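Local coordinates for putative non-ribosomal peptide synthetase (Actinomadura parvosata subsp. kistnae, PDB 6M7L), which belongs to the condensation-domain family of non-ribosomal peptide synthetases and probably takes part in assembling a peptide without the ribosome, at residues L251-L261 with L450-A459; M272-L280 with F372-E380. All coordinates share one frame; numbering follows the deposited sequence.

Contact 1. Residues L251-L261 with L450-A459; sequences LRLPADSHARL and LVALLEQVGA
L253 lies level with V451, S257 with E455 and R260 with G458 as helix 450-459 runs almost alongside strand 251-253, at an axis angle of 18°, and then crosses helix 255-261 at 54°, their axes 8.2 Å apart. This is helix-on-sheet and helix-on-helix packing in the C-terminal half of a condensation domain: the strand and the helix that follows it, with P254 as N-cap, share one helical partner. L251 crosses L450 at about a right angle and slides past V451, its CG lying 3.7 Å from V451 CG2. L253 has CG anti to its backbone N, which puts CD1 3.7 Å from E455 CG and next to L454 CB. From the other helix L261 crosses L454 nearly perpendicularly, with its CD1 3.6 Å from L454 CD2, while its CD2 lies against V457 CG2 and G458 CA. With no side chain at G458, the two helix backbones can come close, the CA atoms of R260 and G458 being 4.9 Å apart. The aliphatic part of R260 passes over the G458 carbonyl; its bend at chi3 (-72°) folds the guanidinium back over its own helix, where D256 O sits above one face. An alanine in place of R260 would keep CB beside the G458 carbonyl but is likely to lose the cover from CD and to leave S257 OG without its weak bond from the guanidinium. No hydrogen bond spans the two segments, and S257 OG rests on methylene carbon, 3.2 Å from E455 CG.

Contact 2. Residues M272-L280 with F372-E380; sequences MFTAVHAAL and FQVALQLDE
V374 meets L280 tip to tip at the start of strand 374-380, with V374 CG1 3.8 Å from L280 CD2. From there the strand runs beneath helix 272-280 in a nearly antiparallel sense, at an axis angle of 152° and a closest approach of 8.8 Å, and alternate residues turn their side chains to the helix. L376, the next of these, carries the largest share of the contact. A chi1 of 168° swings CG away from the backbone N and stands the side chain up under the first turns of the helix, sliding past F273 in the opposite direction. Its CD2 forms a CH-pi contact over one face of the F273 ring, 4.0 Å from the centroid and displaced toward the rim; the same methyl lies near the backbone N of H277, and both methyls border V276 CG1. The backbone of L376 is engaged as well: its O lies at the edge of the F273 ring, in plane, and accepts a hydrogen bond from T297 OG1 of strand 292-299. L378 comes last and packs beneath the start of the helix. Its CB approaches the edge of the F273 ring, 3.7 Å from F273 CD2, so that the ring is bordered by L378 at its rim and by L376 over a face. At CG the side chain forks: CD1 reaches V276 CG2 at 3.7 Å, and CD2 lies 3.9 Å from M272 CB. Entirely apolar between side chains and without a hydrogen bond across it, this helix laid on a strand through every second residue is the layered alpha/beta packing of the CoA-dependent acyltransferase fold, to whose clan condensation domains belong.

How the contacts relate
From the N-terminal side, the chain runs through strand 246-253 and helix 255-267 straight into helix 272-288, so the first segments of both contacts are close in sequence. Contact 2 closes first, when strand 374-380 comes back to helix 272-288; contact 1 closes later, through helix 440-459, and its loop encloses the whole of the other. The two bind the helical layer to the outermost strands, within this chain, of one four-stranded sheet: 246-253 in contact 1 and 374-380 in contact 2. Their centres lie about 13 Å apart and they meet directly, with L454 CD2 3.6 Å from A279 CB and H258 packed on M272.

Contact 1. Residues L251-L261 with L450-A459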
loop_
_atom_site.group_PDB
_atom_site.type_symbol
_atom_site.label_atom_id
_atom_site.label_comp_id
_atom_site.label_asym_id
_atom_site.label_seq_id
_atom_site.Cartn_x
_atom_site.Cartn_y
_atom_site.Cartn_z
ATOM N N LEU A 251 -22.653 -0.817 -11.667
ATOM C CA LEU A 251 -23.249 0.488 -11.948
ATOM C C LEU A 251 -22.170 1.377 -12.549
ATOM O O LEU A 251 -21.200 1.726 -11.868
ATOM C CB LEU A 251 -23.843 1.118 -10.687
ATOM C CG LEU A 251 -24.687 2.379 -10.899
ATOM C CD1 LEU A 251 -25.917 2.360 -10.007
ATOM C CD2 LEU A 251 -23.871 3.636 -10.647
ATOM N N ARG A 252 -22.337 1.740 -13.818
ATOM C CA ARG A 252 -21.388 2.581 -14.531
ATOM C C ARG A 252 -22.082 3.841 -15.028
ATOM O O ARG A 252 -23.201 3.784 -15.546
ATOM C CB ARG A 252 -20.756 1.835 -15.711
ATOM C CG ARG A 252 -19.518 1.030 -15.349
ATOM C CD ARG A 252 -18.765 0.580 -16.596
ATOM N NE ARG A 252 -17.322 0.518 -16.371
ATOM C CZ ARG A 252 -16.648 -0.596 -16.105
ATOM N NH1 ARG A 252 -17.284 -1.758 -16.033
ATOM N NH2 ARG A 252 -15.336 -0.550 -15.914
ATOM N N LEU A 253 -21.409 4.976 -14.862
ATOM C CA LEU A 253 -21.864 6.255 -15.388
ATOM C C LEU A 253 -20.779 6.805 -16.302
ATOM O O LEU A 253 -19.623 6.942 -15.866
ATOM C CB LEU A 253 -22.163 7.240 -14.256
ATOM C CG LEU A 253 -22.774 8.585 -14.659
ATOM C CD1 LEU A 253 -24.233 8.425 -15.052
ATOM C CD2 LEU A 253 -22.624 9.600 -13.540
ATOM N N PRO A 254 -21.081 7.119 -17.562
ATOM C CA PRO A 254 -20.044 7.642 -18.458
ATOM C C PRO A 254 -19.517 8.988 -17.979
ATOM O O PRO A 254 -20.134 9.678 -17.164
ATOM C CB PRO A 254 -20.766 7.768 -19.805
ATOM C CG PRO A 254 -22.219 7.848 -19.453
ATOM C CD PRO A 254 -22.387 6.996 -18.231
ATOM N N ALA A 255 -18.346 9.356 -18.507
ATOM C CA ALA A 255 -17.679 10.575 -18.059
ATOM C C ALA A 255 -18.496 11.821 -18.373
ATOM O O ALA A 255 -18.414 12.813 -17.640
ATOM C CB ALA A 255 -16.291 10.678 -18.690
ATOM N N ASP A 256 -19.285 11.789 -19.451
ATOM C CA ASP A 256 -20.135 12.923 -19.803
ATOM C C ASP A 256 -21.043 13.312 -18.643
ATOM O O ASP A 256 -20.965 14.430 -18.119
ATOM C CB ASP A 256 -20.966 12.585 -21.044
ATOM C CG ASP A 256 -20.133 12.526 -22.305
ATOM O OD1 ASP A 256 -18.927 12.850 -22.241
ATOM O OD2 ASP A 256 -20.686 12.159 -23.365
ATOM N N SER A 257 -21.914 12.390 -18.227
ATOM C CA SER A 257 -22.803 12.668 -17.105
ATOM C C SER A 257 -22.028 12.827 -15.805
ATOM O O SER A 257 -22.458 13.568 -14.914
ATOM C CB SER A 257 -23.844 11.558 -16.980
ATOM O OG SER A 257 -24.469 11.318 -18.228
ATOM N N HIS A 258 -20.888 12.141 -15.682
ATOM C CA HIS A 258 -20.040 12.303 -14.506
ATOM C C HIS A 258 -19.515 13.731 -14.405
ATOM O O HIS A 258 -19.482 14.312 -13.314
ATOM C CB HIS A 258 -18.889 11.296 -14.563
ATOM C CG HIS A 258 -17.965 11.352 -13.384
ATOM N ND1 HIS A 258 -18.241 12.082 -12.248
ATOM C CD2 HIS A 258 -16.764 10.763 -13.168
ATOM C CE1 HIS A 258 -17.250 11.943 -11.386
ATOM N NE2 HIS A 258 -16.342 11.146 -11.919
ATOM N N ALA A 259 -19.110 14.314 -15.536
ATOM C CA ALA A 259 -18.596 15.680 -15.522
ATOM C C ALA A 259 -19.673 16.672 -15.102
ATOM O O ALA A 259 -19.401 17.607 -14.339
ATOM C CB ALA A 259 -18.036 16.045 -16.895
ATOM N N ARG A 260 -20.903 16.482 -15.585
ATOM C CA ARG A 260 -21.977 17.412 -15.254
ATOM C C ARG A 260 -22.338 17.358 -13.775
ATOM O O ARG A 260 -22.709 18.385 -13.193
ATOM C CB ARG A 260 -23.202 17.127 -16.121
ATOM C CG ARG A 260 -23.055 17.602 -17.556
ATOM C CD ARG A 260 -24.347 17.440 -18.339
ATOM N NE ARG A 260 -24.637 16.043 -18.643
ATOM C CZ ARG A 260 -24.130 15.384 -19.680
ATOM N NH1 ARG A 260 -23.300 15.997 -20.515
ATOM N NH2 ARG A 260 -24.450 14.113 -19.884
ATOM N N LEU A 261 -22.239 16.184 -13.152
ATOM C CA LEU A 261 -22.482 16.090 -11.716
ATOM C C LEU A 261 -21.359 16.755 -10.930
ATOM O O LEU A 261 -21.613 17.532 -10.001
ATOM C CB LEU A 261 -22.641 14.627 -11.308
ATOM C CG LEU A 261 -23.863 13.931 -11.906
ATOM C CD1 LEU A 261 -23.798 12.442 -11.650
ATOM C CD2 LEU A 261 -25.140 14.523 -11.333
ATOM N N LEU A 450 -31.143 4.360 -11.346
ATOM C CA LEU A 450 -30.313 5.411 -10.767
ATOM C C LEU A 450 -29.396 6.040 -11.809
ATOM O O LEU A 450 -29.192 7.259 -11.804
ATOM C CB LEU A 450 -29.486 4.855 -9.608
ATOM C CG LEU A 450 -28.582 5.878 -8.919
ATOM C CD1 LEU A 450 -29.398 6.890 -8.128
ATOM C CD2 LEU A 450 -27.578 5.181 -8.030
ATOM N N VAL A 451 -28.829 5.224 -12.701
ATOM C CA VAL A 451 -28.002 5.755 -13.782
ATOM C C VAL A 451 -28.803 6.730 -14.632
ATOM O O VAL A 451 -28.300 7.788 -15.031
ATOM C CB VAL A 451 -27.429 4.603 -14.628
ATOM C CG1 VAL A 451 -26.765 5.140 -15.887
ATOM C CG2 VAL A 451 -26.441 3.790 -13.810
ATOM N N ALA A 452 -30.064 6.395 -14.915
ATOM C CA ALA A 452 -30.934 7.318 -15.634
ATOM C C ALA A 452 -31.114 8.613 -14.854
ATOM O O ALA A 452 -30.994 9.711 -15.411
ATOM C CB ALA A 452 -32.287 6.658 -15.908
ATOM N N LEU A 453 -31.393 8.500 -13.554
ATOM C CA LEU A 453 -31.576 9.690 -12.731
ATOM C C LEU A 453 -30.303 10.526 -12.674
ATOM O O LEU A 453 -30.356 11.759 -12.745
ATOM C CB LEU A 453 -32.024 9.286 -11.328
ATOM C CG LEU A 453 -32.350 10.448 -10.392
ATOM C CD1 LEU A 453 -33.275 11.413 -11.090
ATOM C CD2 LEU A 453 -32.982 9.943 -9.115
ATOM N N LEU A 454 -29.146 9.869 -12.545
ATOM C CA LEU A 454 -27.873 10.584 -12.549
ATOM C C LEU A 454 -27.684 11.361 -13.845
ATOM O O LEU A 454 -27.285 12.531 -13.830
ATOM C CB LEU A 454 -26.720 9.601 -12.347
ATOM C CG LEU A 454 -26.538 8.961 -10.973
ATOM C CD1 LEU A 454 -25.688 7.714 -11.097
ATOM C CD2 LEU A 454 -25.896 9.946 -10.016
ATOM N N GLU A 455 -27.963 10.720 -14.981
ATOM C CA GLU A 455 -27.818 11.394 -16.264
ATOM C C GLU A 455 -28.809 12.540 -16.413
ATOM O O GLU A 455 -28.489 13.558 -17.037
ATOM C CB GLU A 455 -27.990 10.388 -17.403
ATOM C CG GLU A 455 -26.897 9.336 -17.470
ATOM C CD GLU A 455 -27.143 8.302 -18.552
ATOM O OE1 GLU A 455 -28.318 8.085 -18.914
ATOM O OE2 GLU A 455 -26.157 7.708 -19.041
ATOM N N GLN A 456 -30.007 12.402 -15.841
ATOM C CA GLN A 456 -31.017 13.443 -15.991
ATOM C C GLN A 456 -30.654 14.688 -15.192
ATOM O O GLN A 456 -30.602 15.795 -15.740
ATOM C CB GLN A 456 -32.386 12.913 -15.570
ATOM C CG GLN A 456 -33.500 13.938 -15.695
ATOM C CD GLN A 456 -34.873 13.320 -15.551
ATOM O OE1 GLN A 456 -35.002 12.144 -15.211
ATOM N NE2 GLN A 456 -35.910 14.107 -15.815
ATOM N N VAL A 457 -30.400 14.530 -13.889
ATOM C CA VAL A 457 -30.118 15.692 -13.052
ATOM C C VAL A 457 -28.795 16.337 -13.442
ATOM O O VAL A 457 -28.593 17.538 -13.219
ATOM C CB VAL A 457 -30.139 15.307 -11.561
ATOM C CG1 VAL A 457 -31.511 14.772 -11.167
ATOM C CG2 VAL A 457 -29.047 14.294 -11.249
ATOM N N GLY A 458 -27.871 15.568 -14.019
ATOM C CA GLY A 458 -26.640 16.164 -14.511
ATOM C C GLY A 458 -26.884 17.084 -15.692
ATOM O O GLY A 458 -26.339 18.189 -15.752
ATOM N N ALA A 459 -27.719 16.647 -16.637
ATOM C CA ALA A 459 -28.040 17.436 -17.818
ATOM C C ALA A 459 -29.105 18.494 -17.563
ATOM O O ALA A 459 -29.318 19.351 -18.428
ATOM C CB ALA A 459 -28.495 16.517 -18.954
#

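Contact 2. Residues M272-L280 with F372-E380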
loop_
_atom_site.group_PDB
_atom_site.type_symbol
_atom_site.label_atom_id
_atom_site.label_comp_id
_atom_site.label_asym_id
_atom_site.label_seq_id
_atom_site.Cartn_x
_atom_site.Cartn_y
_atom_site.Cartn_z
ATOM N N MET A 272 -18.395 15.112 -5.199
ATOM C CA MET A 272 -19.088 14.101 -5.991
ATOM C C MET A 272 -19.969 13.223 -5.116
ATOM O O MET A 272 -21.043 12.791 -5.551
ATOM C CB MET A 272 -18.082 13.249 -6.764
ATOM C CG MET A 272 -17.865 13.710 -8.192
ATOM S SD MET A 272 -19.419 13.806 -9.107
ATOM C CE MET A 272 -19.963 12.102 -9.039
ATOM N N PHE A 273 -19.534 12.952 -3.882
ATOM C CA PHE A 273 -20.391 12.256 -2.928
ATOM C C PHE A 273 -21.711 12.991 -2.748
ATOM O O PHE A 273 -22.780 12.370 -2.737
ATOM C CB PHE A 273 -19.671 12.104 -1.587
ATOM C CG PHE A 273 -20.438 11.306 -0.566
ATOM C CD1 PHE A 273 -21.306 11.931 0.317
ATOM C CD2 PHE A 273 -20.282 9.932 -0.482
ATOM C CE1 PHE A 273 -22.012 11.197 1.258
ATOM C CE2 PHE A 273 -20.982 9.194 0.457
ATOM C CZ PHE A 273 -21.848 9.828 1.328
ATOM N N THR A 274 -21.657 14.319 -2.617
ATOM C CA THR A 274 -22.879 15.101 -2.464
ATOM C C THR A 274 -23.763 14.990 -3.701
ATOM O O THR A 274 -24.994 14.968 -3.593
ATOM C CB THR A 274 -22.532 16.563 -2.180
ATOM O OG1 THR A 274 -21.575 16.631 -1.116
ATOM C CG2 THR A 274 -23.777 17.338 -1.778
ATOM N N ALA A 275 -23.152 14.912 -4.886
ATOM C CA ALA A 275 -23.937 14.801 -6.112
ATOM C C ALA A 275 -24.661 13.462 -6.190
ATOM O O ALA A 275 -25.843 13.409 -6.551
ATOM C CB ALA A 275 -23.037 14.998 -7.330
ATOM N N VAL A 276 -23.971 12.368 -5.861
ATOM C CA VAL A 276 -24.612 11.056 -5.880
ATOM C C VAL A 276 -25.572 10.913 -4.704
ATOM O O VAL A 276 -26.628 10.279 -4.821
ATOM C CB VAL A 276 -23.546 9.944 -5.887
ATOM C CG1 VAL A 276 -24.204 8.570 -5.899
ATOM C CG2 VAL A 276 -22.621 10.106 -7.081
ATOM N N HIS A 277 -25.219 11.495 -3.555
ATOM C CA HIS A 277 -26.122 11.502 -2.407
ATOM C C HIS A 277 -27.457 12.141 -2.769
ATOM O O HIS A 277 -28.523 11.591 -2.473
ATOM C CB HIS A 277 -25.457 12.239 -1.241
ATOM C CG HIS A 277 -26.274 12.286 0.014
ATOM N ND1 HIS A 277 -27.543 11.759 0.108
ATOM C CD2 HIS A 277 -25.991 12.804 1.234
ATOM C CE1 HIS A 277 -28.010 11.954 1.329
ATOM N NE2 HIS A 277 -27.087 12.585 2.032
ATOM N N ALA A 278 -27.414 13.306 -3.421
ATOM C CA ALA A 278 -28.645 13.987 -3.806
ATOM C C ALA A 278 -29.438 13.159 -4.809
ATOM O O ALA A 278 -30.658 13.005 -4.678
ATOM C CB ALA A 278 -28.325 15.370 -4.375
ATOM N N ALA A 279 -28.757 12.613 -5.821
ATOM C CA ALA A 279 -29.438 11.792 -6.818
ATOM C C ALA A 279 -30.100 10.582 -6.173
ATOM O O ALA A 279 -31.281 10.306 -6.408
ATOM C CB ALA A 279 -28.450 11.356 -7.897
ATOM N N LEU A 280 -29.349 9.850 -5.344
ATOM C CA LEU A 280 -29.903 8.679 -4.672
ATOM C C LEU A 280 -31.070 9.062 -3.771
ATOM O O LEU A 280 -32.066 8.333 -3.685
ATOM C CB LEU A 280 -28.805 7.977 -3.870
ATOM C CG LEU A 280 -29.094 6.599 -3.269
ATOM C CD1 LEU A 280 -29.433 5.594 -4.357
ATOM C CD2 LEU A 280 -27.901 6.127 -2.456
ATOM N N PHE A 372 -30.958 4.030 8.898
ATOM C CA PHE A 372 -30.878 3.971 7.447
ATOM C C PHE A 372 -30.748 2.524 6.999
ATOM O O PHE A 372 -30.222 1.673 7.719
ATOM C CB PHE A 372 -29.707 4.808 6.893
ATOM C CG PHE A 372 -28.364 4.433 7.450
ATOM C CD1 PHE A 372 -27.611 3.426 6.868
ATOM C CD2 PHE A 372 -27.847 5.101 8.546
ATOM C CE1 PHE A 372 -26.375 3.084 7.380
ATOM C CE2 PHE A 372 -26.607 4.765 9.057
ATOM C CZ PHE A 372 -25.872 3.755 8.476
ATOM N N GLN A 373 -31.251 2.258 5.795
ATOM C CA GLN A 373 -31.137 0.954 5.167
ATOM C C GLN A 373 -30.359 1.003 3.865
ATOM O O GLN A 373 -30.071 -0.056 3.293
ATOM C CB GLN A 373 -32.529 0.355 4.902
ATOM C CG GLN A 373 -33.372 0.158 6.150
ATOM C CD GLN A 373 -33.908 1.460 6.713
ATOM O OE1 GLN A 373 -34.429 2.298 5.977
ATOM N NE2 GLN A 373 -33.767 1.644 8.022
ATOM N N VAL A 374 -30.023 2.195 3.383
ATOM C CA VAL A 374 -29.215 2.391 2.189
ATOM C C VAL A 374 -27.964 3.153 2.597
ATOM O O VAL A 374 -28.039 4.114 3.370
ATOM C CB VAL A 374 -30.000 3.150 1.099
ATOM C CG1 VAL A 374 -29.126 3.402 -0.121
ATOM C CG2 VAL A 374 -31.250 2.373 0.717
ATOM N N ALA A 375 -26.814 2.712 2.097
ATOM C CA ALA A 375 -25.550 3.367 2.386
ATOM C C ALA A 375 -24.812 3.644 1.085
ATOM O O ALA A 375 -24.997 2.948 0.083
ATOM C CB ALA A 375 -24.676 2.529 3.327
ATOM N N LEU A 376 -23.971 4.675 1.111
ATOM C CA LEU A 376 -23.258 5.132 -0.073
ATOM C C LEU A 376 -21.782 5.302 0.248
ATOM O O LEU A 376 -21.429 5.961 1.233
ATOM C CB LEU A 376 -23.843 6.451 -0.587
ATOM C CG LEU A 376 -23.032 7.209 -1.639
ATOM C CD1 LEU A 376 -22.837 6.370 -2.894
ATOM C CD2 LEU A 376 -23.701 8.535 -1.971
ATOM N N GLN A 377 -20.928 4.707 -0.580
ATOM C CA GLN A 377 -19.490 4.930 -0.530
ATOM C C GLN A 377 -19.039 5.491 -1.870
ATOM O O GLN A 377 -19.317 4.901 -2.920
ATOM C CB GLN A 377 -18.720 3.642 -0.220
ATOM C CG GLN A 377 -19.259 2.833 0.942
ATOM C CD GLN A 377 -19.417 3.639 2.219
ATOM O OE1 GLN A 377 -20.411 3.497 2.933
ATOM N NE2 GLN A 377 -18.431 4.478 2.523
ATOM N N LEU A 378 -18.356 6.630 -1.833
ATOM C CA LEU A 378 -17.771 7.240 -3.022
ATOM C C LEU A 378 -16.285 7.426 -2.754
ATOM O O LEU A 378 -15.896 8.264 -1.933
ATOM C CB LEU A 378 -18.453 8.567 -3.358
ATOM C CG LEU A 378 -18.099 9.183 -4.712
ATOM C CD1 LEU A 378 -19.336 9.764 -5.373
ATOM C CD2 LEU A 378 -17.026 10.249 -4.559
ATOM N N ASP A 379 -15.460 6.646 -3.442
ATOM C CA ASP A 379 -14.025 6.618 -3.206
ATOM C C ASP A 379 -13.272 7.159 -4.411
ATOM O O ASP A 379 -13.640 6.892 -5.560
ATOM C CB ASP A 379 -13.553 5.195 -2.905
ATOM C CG ASP A 379 -14.267 4.582 -1.721
ATOM O OD1 ASP A 379 -14.538 5.317 -0.748
ATOM O OD2 ASP A 379 -14.561 3.369 -1.766
ATOM N N GLU A 380 -12.221 7.924 -4.142
ATOM C CA GLU A 380 -11.257 8.258 -5.175
ATOM C C GLU A 380 -10.378 7.043 -5.444
ATOM O O GLU A 380 -10.151 6.210 -4.563
ATOM C CB GLU A 380 -10.394 9.449 -4.750
ATOM C CG GLU A 380 -11.080 10.440 -3.813
ATOM C CD GLU A 380 -12.130 11.292 -4.504
ATOM O OE1 GLU A 380 -13.337 11.074 -4.257
ATOM O OE2 GLU A 380 -11.747 12.183 -5.293
#